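Endo-beta-mannanase (Opitutaceae bacterium TAV5, PDB 7BOB) probably hydrolyses beta-1,4-linked mannosides as a homotrimeric exo-acting mannosidase of glycoside hydrolase family 5, in the hindgut of a wood-feeding termite. Local coordinates at residues I414-H426 / E573-T585. Residues are numbered along the deposited sequence; the frame is centred on the assembly and turned at random.
Sequences ILAHHLLQSAEEH and EASWSAWYAALLT
Helices 414-422 and 573-583 cross almost at a right angle (-81°), their axes 8.2 Å apart, with Leu419 and Ser577 at the crossing. Leu419 is a knob in the hole formed by Glu573, Trp576, Ser577 and Tyr580. Leu419 CD1 lies 3.7 Å from Trp576 CB and also meets the edge of the Tyr580 ring. Leu419 CD2 packs on Glu573 CG. With chi1 at 164° the Ser577 hydroxyl swings away from its own backbone N and faces helix 414-422. Ser577 OG donates to Leu419 O at 3.0 Å. That carbonyl also accepts the helical bond from Ala423 N, on the opposite face of its plane. Helix 414-422 ends in a Schellman motif, with Glu424 as the positive-phi residue and Glu425 N bonded to Leu420 O. Both helices belong to the C-terminal domain, built round a mixed sheet; Ala416 and Leu420 also touch its strands 385-389 and 444-448. Leu420 CD2 packs 3.7 Å from Tyr580 CB and 4.0 Å from Leu584 CD1. Tyr580 OH sits 3.7 Å from Ala416 CB and hydrogen-bonds Glu559. His418 NE2 donates to Glu573 OE2 at 2.5 Å, meeting the carboxylate from above its plane. Glu573 OE1 forms a salt bridge with Arg569, one turn earlier in the same helix. With an alanine here instead of Glu573, His418 NE2 would probably lose its acceptor and Arg569 its carboxylate, and a gap would open beside Leu419 CD2.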
loop_
_atom_site.group_PDB
_atom_site.type_symbol
_atom_site.label_atom_id
_atom_site.label_comp_id
_atom_site.label_asym_id
_atom_site.label_seq_id
_atom_site.Cartn_x
_atom_site.Cartn_y
_atom_site.Cartn_z
ATOM N N ILE A 414 12.627 -17.758 -11.003
ATOM C CA ILE A 414 11.977 -19.032 -10.701
ATOM C C ILE A 414 11.367 -19.627 -11.964
ATOM O O ILE A 414 11.544 -20.816 -12.266
ATOM C CB ILE A 414 10.923 -18.845 -9.599
ATOM C CG1 ILE A 414 11.610 -18.745 -8.231
ATOM C CG2 ILE A 414 9.898 -19.976 -9.641
ATOM C CD1 ILE A 414 10.694 -18.277 -7.099
ATOM N N LEU A 415 10.666 -18.795 -12.733
ATOM C CA LEU A 415 9.949 -19.266 -13.912
ATOM C C LEU A 415 10.912 -19.619 -15.030
ATOM O O LEU A 415 10.756 -20.653 -15.691
ATOM C CB LEU A 415 8.959 -18.198 -14.392
ATOM C CG LEU A 415 8.156 -18.652 -15.607
ATOM C CD1 LEU A 415 7.164 -19.733 -15.216
ATOM C CD2 LEU A 415 7.446 -17.480 -16.243
ATOM N N ALA A 416 11.897 -18.755 -15.285
ATOM C CA ALA A 416 12.895 -19.084 -16.294
ATOM C C ALA A 416 13.604 -20.385 -15.937
ATOM O O ALA A 416 13.802 -21.246 -16.799
ATOM C CB ALA A 416 13.897 -17.944 -16.443
ATOM N N HIS A 417 13.957 -20.554 -14.654
ATOM C CA HIS A 417 14.629 -21.765 -14.195
ATOM C C HIS A 417 13.781 -22.998 -14.468
ATOM O O HIS A 417 14.287 -24.014 -14.956
ATOM C CB HIS A 417 14.935 -21.649 -12.703
ATOM C CG HIS A 417 15.543 -22.878 -12.107
ATOM N ND1 HIS A 417 14.817 -23.777 -11.351
ATOM C CD2 HIS A 417 16.814 -23.348 -12.131
ATOM C CE1 HIS A 417 15.613 -24.744 -10.935
ATOM N NE2 HIS A 417 16.828 -24.512 -11.402
ATOM N N HIS A 418 12.479 -22.919 -14.180
ATOM C CA HIS A 418 11.605 -24.067 -14.399
ATOM C C HIS A 418 11.400 -24.338 -15.891
ATOM O O HIS A 418 11.416 -25.500 -16.328
ATOM C CB HIS A 418 10.262 -23.843 -13.710
ATOM C CG HIS A 418 9.143 -24.652 -14.288
ATOM N ND1 HIS A 418 9.079 -26.029 -14.176
ATOM C CD2 HIS A 418 8.047 -24.280 -14.993
ATOM C CE1 HIS A 418 7.989 -26.468 -14.780
ATOM N NE2 HIS A 418 7.341 -25.424 -15.275
ATOM N N LEU A 419 11.213 -23.281 -16.686
ATOM C CA LEU A 419 10.926 -23.472 -18.101
ATOM C C LEU A 419 12.161 -23.957 -18.847
ATOM O O LEU A 419 12.038 -24.743 -19.790
ATOM C CB LEU A 419 10.394 -22.176 -18.726
ATOM C CG LEU A 419 9.056 -21.622 -18.206
ATOM C CD1 LEU A 419 8.743 -20.236 -18.813
ATOM C CD2 LEU A 419 7.890 -22.587 -18.442
ATOM N N LEU A 420 13.352 -23.508 -18.444
ATOM C CA LEU A 420 14.570 -24.018 -19.060
ATOM C C LEU A 420 14.781 -25.498 -18.737
ATOM O O LEU A 420 15.211 -26.269 -19.605
ATOM C CB LEU A 420 15.764 -23.185 -18.609
ATOM C CG LEU A 420 15.833 -21.801 -19.232
ATOM C CD1 LEU A 420 16.626 -20.835 -18.356
ATOM C CD2 LEU A 420 16.429 -21.909 -20.646
ATOM N N GLN A 421 14.468 -25.918 -17.499
ATOM C CA GLN A 421 14.549 -27.339 -17.171
ATOM C C GLN A 421 13.504 -28.142 -17.925
ATOM O O GLN A 421 13.699 -29.337 -18.147
ATOM C CB GLN A 421 14.376 -27.580 -15.663
ATOM C CG GLN A 421 15.426 -26.934 -14.800
ATOM C CD GLN A 421 15.414 -27.444 -13.341
ATOM O OE1 GLN A 421 14.364 -27.739 -12.757
ATOM N NE2 GLN A 421 16.596 -27.550 -12.772
ATOM N N SER A 422 12.376 -27.527 -18.297
ATOM C CA SER A 422 11.422 -28.239 -19.142
ATOM C C SER A 422 11.935 -28.367 -20.578
ATOM O O SER A 422 11.611 -29.343 -21.274
ATOM C CB SER A 422 10.067 -27.543 -19.106
ATOM O OG SER A 422 9.317 -27.985 -17.995
ATOM N N ALA A 423 12.741 -27.407 -21.034
ATOM C CA ALA A 423 13.494 -27.578 -22.274
ATOM C C ALA A 423 14.686 -28.493 -22.089
ATOM O O ALA A 423 15.526 -28.577 -22.988
ATOM C CB ALA A 423 13.979 -26.232 -22.805
ATOM N N GLU A 424 14.797 -29.130 -20.922
ATOM C CA GLU A 424 15.846 -30.106 -20.650
ATOM C C GLU A 424 17.231 -29.466 -20.692
ATOM O O GLU A 424 18.211 -30.081 -21.124
ATOM C CB GLU A 424 15.739 -31.300 -21.602
ATOM C CG GLU A 424 14.469 -32.097 -21.331
ATOM C CD GLU A 424 14.259 -33.230 -22.307
ATOM O OE1 GLU A 424 15.245 -33.947 -22.613
ATOM O OE2 GLU A 424 13.102 -33.398 -22.764
ATOM N N GLU A 425 17.312 -28.222 -20.218
ATOM C CA GLU A 425 18.588 -27.584 -19.923
ATOM C C GLU A 425 18.965 -27.800 -18.460
ATOM O O GLU A 425 18.101 -28.019 -17.610
ATOM C CB GLU A 425 18.522 -26.093 -20.233
ATOM C CG GLU A 425 18.157 -25.803 -21.686
ATOM C CD GLU A 425 19.374 -25.742 -22.573
ATOM O OE1 GLU A 425 20.506 -25.906 -22.063
ATOM O OE2 GLU A 425 19.208 -25.529 -23.782
ATOM N N HIS A 426 20.274 -27.774 -18.186
ATOM C CA HIS A 426 20.805 -27.764 -16.823
ATOM C C HIS A 426 21.134 -26.319 -16.469
ATOM O O HIS A 426 22.002 -25.704 -17.097
ATOM C CB HIS A 426 22.053 -28.643 -16.677
ATOM C CG HIS A 426 21.787 -30.113 -16.818
ATOM N ND1 HIS A 426 20.634 -30.715 -16.357
ATOM C CD2 HIS A 426 22.529 -31.102 -17.375
ATOM C CE1 HIS A 426 20.674 -32.008 -16.628
ATOM N NE2 HIS A 426 21.815 -32.270 -17.242
ATOM N N GLU A 573 2.180 -23.437 -21.245
ATOM C CA GLU A 573 3.508 -23.673 -20.686
ATOM C C GLU A 573 4.479 -24.276 -21.710
ATOM O O GLU A 573 5.665 -23.913 -21.742
ATOM C CB GLU A 573 3.389 -24.572 -19.455
ATOM C CG GLU A 573 4.516 -24.369 -18.499
ATOM C CD GLU A 573 4.526 -25.365 -17.354
ATOM O OE1 GLU A 573 3.461 -25.640 -16.743
ATOM O OE2 GLU A 573 5.629 -25.871 -17.072
ATOM N N ALA A 574 4.007 -25.213 -22.540
ATOM C CA ALA A 574 4.905 -25.834 -23.518
ATOM C C ALA A 574 5.522 -24.788 -24.438
ATOM O O ALA A 574 6.729 -24.812 -24.707
ATOM C CB ALA A 574 4.160 -26.886 -24.340
ATOM N N SER A 575 4.716 -23.837 -24.900
ATOM C CA SER A 575 5.256 -22.803 -25.773
ATOM C C SER A 575 6.145 -21.833 -24.996
ATOM O O SER A 575 7.186 -21.395 -25.507
ATOM C CB SER A 575 4.119 -22.082 -26.498
ATOM O OG SER A 575 3.279 -21.392 -25.602
ATOM N N TRP A 576 5.780 -21.504 -23.749
ATOM C CA TRP A 576 6.689 -20.711 -22.922
ATOM C C TRP A 576 8.085 -21.325 -22.923
ATOM O O TRP A 576 9.091 -20.645 -23.160
ATOM C CB TRP A 576 6.164 -20.606 -21.484
ATOM C CG TRP A 576 4.870 -19.882 -21.353
ATOM C CD1 TRP A 576 4.228 -19.157 -22.326
ATOM C CD2 TRP A 576 4.034 -19.823 -20.192
ATOM N NE1 TRP A 576 3.052 -18.653 -21.838
ATOM C CE2 TRP A 576 2.907 -19.042 -20.531
ATOM C CE3 TRP A 576 4.131 -20.350 -18.894
ATOM C CZ2 TRP A 576 1.886 -18.767 -19.615
ATOM C CZ3 TRP A 576 3.116 -20.093 -17.991
ATOM C CH2 TRP A 576 2.009 -19.298 -18.350
ATOM N N SER A 577 8.160 -22.626 -22.685
ATOM C CA SER A 577 9.461 -23.265 -22.608
ATOM C C SER A 577 10.092 -23.373 -23.998
ATOM O O SER A 577 11.293 -23.147 -24.170
ATOM C CB SER A 577 9.287 -24.623 -21.932
ATOM O OG SER A 577 10.390 -25.465 -22.128
ATOM N N ALA A 578 9.284 -23.660 -25.015
ATOM C CA ALA A 578 9.812 -23.686 -26.377
ATOM C C ALA A 578 10.399 -22.335 -26.787
ATOM O O ALA A 578 11.306 -22.287 -27.625
ATOM C CB ALA A 578 8.710 -24.102 -27.354
ATOM N N TRP A 579 9.911 -21.238 -26.193
ATOM C CA TRP A 579 10.459 -19.914 -26.485
ATOM C C TRP A 579 11.960 -19.855 -26.218
ATOM O O TRP A 579 12.730 -19.365 -27.056
ATOM C CB TRP A 579 9.746 -18.840 -25.659
ATOM C CG TRP A 579 10.391 -17.495 -25.821
ATOM C CD1 TRP A 579 11.387 -16.964 -25.054
ATOM C CD2 TRP A 579 10.108 -16.519 -26.847
ATOM N NE1 TRP A 579 11.729 -15.712 -25.524
ATOM C CE2 TRP A 579 10.962 -15.422 -26.627
ATOM C CE3 TRP A 579 9.224 -16.482 -27.934
ATOM C CZ2 TRP A 579 10.951 -14.291 -27.440
ATOM C CZ3 TRP A 579 9.211 -15.356 -28.746
ATOM C CH2 TRP A 579 10.073 -14.281 -28.497
ATOM N N TYR A 580 12.396 -20.309 -25.028
ATOM C CA TYR A 580 13.822 -20.236 -24.709
ATOM C C TYR A 580 14.647 -21.088 -25.666
ATOM O O TYR A 580 15.744 -20.686 -26.081
ATOM C CB TYR A 580 14.085 -20.675 -23.267
ATOM C CG TYR A 580 13.538 -19.728 -22.241
ATOM C CD1 TYR A 580 14.297 -18.647 -21.788
ATOM C CD2 TYR A 580 12.265 -19.899 -21.738
ATOM C CE1 TYR A 580 13.796 -17.763 -20.867
ATOM C CE2 TYR A 580 11.755 -19.027 -20.818
ATOM C CZ TYR A 580 12.526 -17.965 -20.384
ATOM O OH TYR A 580 12.001 -17.111 -19.468
ATOM N N ALA A 581 14.150 -22.282 -26.002
ATOM C CA ALA A 581 14.899 -23.167 -26.894
ATOM C C ALA A 581 15.140 -22.504 -28.248
ATOM O O ALA A 581 16.267 -22.492 -28.753
ATOM C CB ALA A 581 14.165 -24.499 -27.063
ATOM N N ALA A 582 14.100 -21.898 -28.825
ATOM C CA ALA A 582 14.249 -21.271 -30.138
ATOM C C ALA A 582 15.291 -20.154 -30.125
ATOM O O ALA A 582 16.050 -19.987 -31.090
ATOM C CB ALA A 582 12.903 -20.738 -30.616
ATOM N N LEU A 583 15.360 -19.390 -29.036
ATOM C CA LEU A 583 16.202 -18.203 -29.024
ATOM C C LEU A 583 17.612 -18.456 -28.526
ATOM O O LEU A 583 18.488 -17.607 -28.733
ATOM C CB LEU A 583 15.565 -17.121 -28.159
ATOM C CG LEU A 583 14.318 -16.483 -28.771
ATOM C CD1 LEU A 583 14.200 -15.138 -28.175
ATOM C CD2 LEU A 583 14.438 -16.385 -30.270
ATOM N N LEU A 584 17.839 -19.577 -27.848
ATOM C CA LEU A 584 19.167 -19.897 -27.352
ATOM C C LEU A 584 20.084 -20.252 -28.514
ATOM O O LEU A 584 19.708 -21.032 -29.394
ATOM C CB LEU A 584 19.088 -21.055 -26.362
ATOM C CG LEU A 584 18.698 -20.600 -24.954
ATOM C CD1 LEU A 584 18.500 -21.797 -24.029
ATOM C CD2 LEU A 584 19.745 -19.644 -24.412
ATOM N N THR A 585 21.284 -19.674 -28.518
ATOM C CA THR A 585 22.302 -19.951 -29.523
ATOM C C THR A 585 23.485 -20.660 -28.876
ATOM O O THR A 585 23.633 -20.667 -27.652
ATOM C CB THR A 585 22.788 -18.663 -30.207
ATOM O OG1 THR A 585 23.363 -17.781 -29.231
ATOM C CG2 THR A 585 21.639 -17.962 -30.928
#